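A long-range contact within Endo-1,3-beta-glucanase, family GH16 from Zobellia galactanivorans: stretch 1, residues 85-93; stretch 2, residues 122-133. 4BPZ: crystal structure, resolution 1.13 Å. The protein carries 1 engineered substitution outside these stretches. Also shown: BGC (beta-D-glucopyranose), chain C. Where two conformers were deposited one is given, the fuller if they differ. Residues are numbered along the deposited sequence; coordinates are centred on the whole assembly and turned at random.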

# COMPACT_ATOMS: atom_id res chain seq x y z
N ALA A 85 9.18 3.94 -5.04
CA ALA A 85 9.52 3.13 -3.86
C ALA A 85 8.29 2.35 -3.44
O ALA A 85 7.14 2.75 -3.64
N ARG A 86 8.60 1.20 -2.82
CA ARG A 86 7.60 0.25 -2.29
C ARG A 86 8.11 -0.17 -0.88
O ARG A 86 9.07 -0.95 -0.80
N LEU A 87 7.50 0.35 0.14
CA LEU A 87 7.87 0.09 1.54
C LEU A 87 6.96 -0.98 2.11
O LEU A 87 5.80 -1.10 1.70
N ASN A 88 7.51 -1.79 3.01
CA ASN A 88 6.72 -2.76 3.80
C ASN A 88 6.98 -2.50 5.24
O ASN A 88 8.17 -2.27 5.62
N SER A 89 5.98 -2.52 6.10
CA SER A 89 6.28 -2.42 7.54
C SER A 89 7.02 -3.66 8.01
O SER A 89 6.71 -4.80 7.63
N LYS A 90 7.97 -3.38 8.92
CA LYS A 90 8.73 -4.37 9.69
C LYS A 90 7.90 -4.64 10.96
O LYS A 90 8.32 -4.45 12.09
N PHE A 91 6.66 -5.03 10.71
CA PHE A 91 5.69 -5.11 11.82
C PHE A 91 4.54 -5.78 11.19
O PHE A 91 3.95 -5.24 10.25
N ALA A 92 4.21 -6.93 11.73
CA ALA A 92 3.11 -7.72 11.26
C ALA A 92 2.08 -7.84 12.38
O ALA A 92 2.53 -7.99 13.54
N PHE A 93 0.82 -7.83 12.11
CA PHE A 93 -0.20 -7.74 13.15
C PHE A 93 -1.48 -8.42 12.71
O PHE A 93 -1.74 -8.48 11.48
N ASN A 122 5.04 -14.69 1.44
CA ASN A 122 6.31 -15.06 0.89
C ASN A 122 6.61 -14.35 -0.41
O ASN A 122 7.28 -14.88 -1.29
N GLU A 123 6.16 -13.13 -0.58
CA GLU A 123 6.47 -12.38 -1.77
C GLU A 123 7.94 -12.18 -1.91
O GLU A 123 8.67 -11.89 -0.91
N THR A 124 8.44 -12.31 -3.11
CA THR A 124 9.83 -12.12 -3.39
C THR A 124 10.40 -10.84 -2.79
O THR A 124 9.87 -9.80 -3.04
N GLY A 125 11.52 -10.95 -2.06
CA GLY A 125 12.20 -9.72 -1.58
C GLY A 125 11.46 -9.02 -0.44
O GLY A 125 11.80 -7.87 -0.14
N ASN A 126 10.47 -9.66 0.17
CA ASN A 126 9.77 -9.06 1.28
C ASN A 126 10.53 -9.31 2.60
O ASN A 126 11.61 -9.86 2.62
N TYR A 127 10.00 -8.87 3.72
CA TYR A 127 10.74 -8.94 4.98
C TYR A 127 10.54 -10.25 5.70
O TYR A 127 11.42 -10.65 6.48
N PHE A 128 9.46 -10.96 5.50
CA PHE A 128 9.04 -12.12 6.31
C PHE A 128 9.34 -13.47 5.67
O PHE A 128 9.36 -14.45 6.45
N GLY A 129 9.58 -13.56 4.37
CA GLY A 129 9.86 -14.87 3.80
C GLY A 129 8.84 -15.88 4.15
O GLY A 129 7.64 -15.63 4.02
N GLU A 130 9.33 -17.09 4.56
CA GLU A 130 8.44 -18.22 4.89
C GLU A 130 8.26 -18.33 6.42
O GLU A 130 7.83 -19.39 6.90
N GLN A 131 8.48 -17.27 7.14
CA GLN A 131 8.29 -17.38 8.65
C GLN A 131 6.93 -17.87 9.04
O GLN A 131 6.85 -18.63 10.01
N TYR A 132 5.85 -17.36 8.42
CA TYR A 132 4.50 -17.63 8.81
C TYR A 132 3.88 -18.72 7.97
O TYR A 132 2.79 -19.22 8.34
N GLY A 133 4.45 -19.03 6.83
CA GLY A 133 3.86 -19.94 5.86
C GLY A 133 4.37 -19.58 4.47
O GLY A 133 5.40 -18.89 4.25

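A85 and L87 lie out of reach of stretch 2, so the contact begins at R86, whose CA-to-CB bond points toward that stretch. Its side chain is extended, with chi1 to chi3 all t (177°, 166°, 170°), and this carries the guanidinium to E123, itself t at chi1 and chi2 and also pointing toward its partner. R86 NH2 lies 2.7 Å from E123 OE2, a salt bridge that includes a hydrogen bond with an N-H...acceptor angle of 136°. The carboxylate oxygen sits at the edge of the guanidinium, near its plane, where the N-H groups can be directed at it. The glucose joins the same polar cluster: BGC O6 donates to E123 OE1 at 2.7 Å, whereas the bond from R86 NH2 to BGC O6, at 3.5 Å, is weak. Binding sugar in this way fits a glucanase.

N88 also points toward stretch 2, with chi1 m (-60°). Its register partner is N126, the last residue of the type II turn that starts at E123; their CA atoms are 7.4 Å apart, and the end of the N88 side chain packs near N126 CB.

S89 points away. Its p rotamer (60°) places OG 2.8 Å from F91 O, to which it donates a hydrogen bond within stretch 1. The backbone still takes part in the contact, since S89 O lies 3.7 Å from F128 CE2.

At K90 the chain turns a corner. The CB points sideways, and an m, t, t, t side chain runs across the ring of Y127, which points toward stretch 1 with chi1 t (-175°). K90 CG is 3.7 Å from the ring centroid and only 6° off the ring normal, the evidence for a CH-pi contact over the face; K90 CE approaches Y127 CE1 to 3.4 Å. Two waters link the pair. Water 1 accepts from K90 NZ at 2.6 Å and makes a weak bond to Y127 OH at 3.5 Å; water 2 lies 3.1 Å from Y127 OH and donates weakly to K90 O at 3.5 Å.

F91 points its side chain away, leaving its backbone to meet F128: F91 N is 3.8 Å from F128 CZ, at the ring edge. A92 turns back toward stretch 2. Its CB lies 3.7 Å from F128 CZ, an apolar contact made possible because F128, sideways at CB with chi1 m (-62°), brings its ring end nearer. Y132, also m (-68°), adds a looser contact, with A92 CB 4.5 Å from Y132 CZ. F93 points away and makes no contact.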

# COMPACT_ATOMS: atom_id res chain seq x y z
CB ALA A 85 10.02 3.99 -2.72
CB ARG A 86 7.41 -0.96 -3.23
CG ARG A 86 6.46 -2.00 -2.72
CD ARG A 86 6.12 -2.93 -3.87
NE ARG A 86 5.36 -4.13 -3.41
CZ ARG A 86 4.38 -4.69 -4.11
NH1 ARG A 86 3.80 -4.10 -5.12
NH2 ARG A 86 3.92 -5.89 -3.68
CB LEU A 87 7.71 1.32 2.38
CG LEU A 87 8.47 2.56 1.97
CD1 LEU A 87 8.22 3.70 2.95
CD2 LEU A 87 9.93 2.28 1.83
CB ASN A 88 7.13 -4.22 3.51
CG ASN A 88 6.97 -4.69 2.08
OD1 ASN A 88 6.42 -4.00 1.17
ND2 ASN A 88 7.40 -5.85 1.83
CB SER A 89 4.98 -2.26 8.34
OG SER A 89 4.06 -3.33 8.21
CB LYS A 90 10.15 -3.87 10.00
CG LYS A 90 11.01 -3.92 8.79
CD LYS A 90 12.46 -3.87 9.26
CE LYS A 90 13.31 -3.94 7.99
NZ LYS A 90 14.75 -3.69 8.34
CB PHE A 91 5.24 -3.73 12.36
CG PHE A 91 4.19 -3.82 13.46
CD1 PHE A 91 4.60 -4.20 14.75
CD2 PHE A 91 2.82 -3.58 13.23
CE1 PHE A 91 3.69 -4.27 15.82
CE2 PHE A 91 1.89 -3.68 14.30
CZ PHE A 91 2.34 -4.04 15.56
CB ALA A 92 3.58 -9.10 10.78
CB PHE A 93 -0.45 -6.29 13.57
CG PHE A 93 -0.97 -5.46 12.46
CD1 PHE A 93 -0.15 -5.05 11.39
CD2 PHE A 93 -2.33 -5.12 12.37
CE1 PHE A 93 -0.60 -4.33 10.31
CE2 PHE A 93 -2.79 -4.35 11.24
CZ PHE A 93 -1.91 -4.02 10.23
CB ASN A 122 6.50 -16.60 0.82
CG ASN A 122 7.91 -17.03 0.46
OD1 ASN A 122 8.89 -16.40 0.90
ND2 ASN A 122 8.03 -18.16 -0.25
CB GLU A 123 5.74 -11.00 -1.73
CG GLU A 123 6.17 -10.12 -2.87
CD GLU A 123 5.18 -9.02 -3.08
OE1 GLU A 123 4.13 -9.27 -3.73
OE2 GLU A 123 5.36 -7.90 -2.52
CB THR A 124 10.20 -12.33 -4.88
OG1 THR A 124 9.83 -13.72 -5.15
CG2 THR A 124 11.62 -12.01 -5.16
CB ASN A 126 8.30 -9.48 1.35
CG ASN A 126 8.05 -10.79 2.02
OD1 ASN A 126 6.85 -11.09 2.32
ND2 ASN A 126 9.04 -11.56 2.32
CB TYR A 127 10.24 -7.78 5.84
CG TYR A 127 11.01 -7.65 7.14
CD1 TYR A 127 12.39 -7.35 7.18
CD2 TYR A 127 10.34 -7.77 8.35
CE1 TYR A 127 13.07 -7.26 8.43
CE2 TYR A 127 11.02 -7.66 9.55
CZ TYR A 127 12.34 -7.41 9.58
OH TYR A 127 13.03 -7.26 10.81
CB PHE A 128 7.56 -12.00 6.69
CG PHE A 128 7.28 -10.78 7.52
CD1 PHE A 128 7.65 -10.73 8.84
CD2 PHE A 128 6.72 -9.62 6.93
CE1 PHE A 128 7.36 -9.61 9.64
CE2 PHE A 128 6.51 -8.49 7.67
CZ PHE A 128 6.80 -8.46 9.01
CB GLU A 130 8.96 -19.56 4.31
CG GLU A 130 9.04 -19.49 2.82
CD GLU A 130 9.45 -20.80 2.13
OE1 GLU A 130 8.65 -21.76 2.12
OE2 GLU A 130 10.60 -20.81 1.64
CB GLN A 131 8.50 -15.98 9.27
CG GLN A 131 9.96 -15.54 9.29
CD GLN A 131 10.09 -14.12 9.87
OE1 GLN A 131 9.26 -13.73 10.66
NE2 GLN A 131 11.02 -13.40 9.42
CB TYR A 132 3.62 -16.38 8.69
CG TYR A 132 4.00 -15.32 9.70
CD1 TYR A 132 3.57 -15.30 11.01
CD2 TYR A 132 4.91 -14.31 9.34
CE1 TYR A 132 3.99 -14.21 11.87
CE2 TYR A 132 5.32 -13.34 10.20
CZ TYR A 132 4.88 -13.31 11.43
OH TYR A 132 5.40 -12.34 12.30
C2 BGC C . -1.36 -8.33 -8.33
C3 BGC C . -1.02 -9.77 -8.13
C4 BGC C . 0.16 -9.91 -7.09
C5 BGC C . -0.21 -9.16 -5.78
C6 BGC C . 0.92 -9.08 -4.78
C1 BGC C . -1.63 -7.67 -6.95
O2 BGC C . -2.50 -8.25 -9.15
O3 BGC C . -0.57 -10.27 -9.38
O4 BGC C . 0.38 -11.25 -6.67
O5 BGC C . -0.48 -7.78 -6.14
O6 BGC C . 2.04 -8.36 -5.23
O HOH W 1 15.77 -5.20 10.24
O HOH W 2 10.87 -6.65 12.99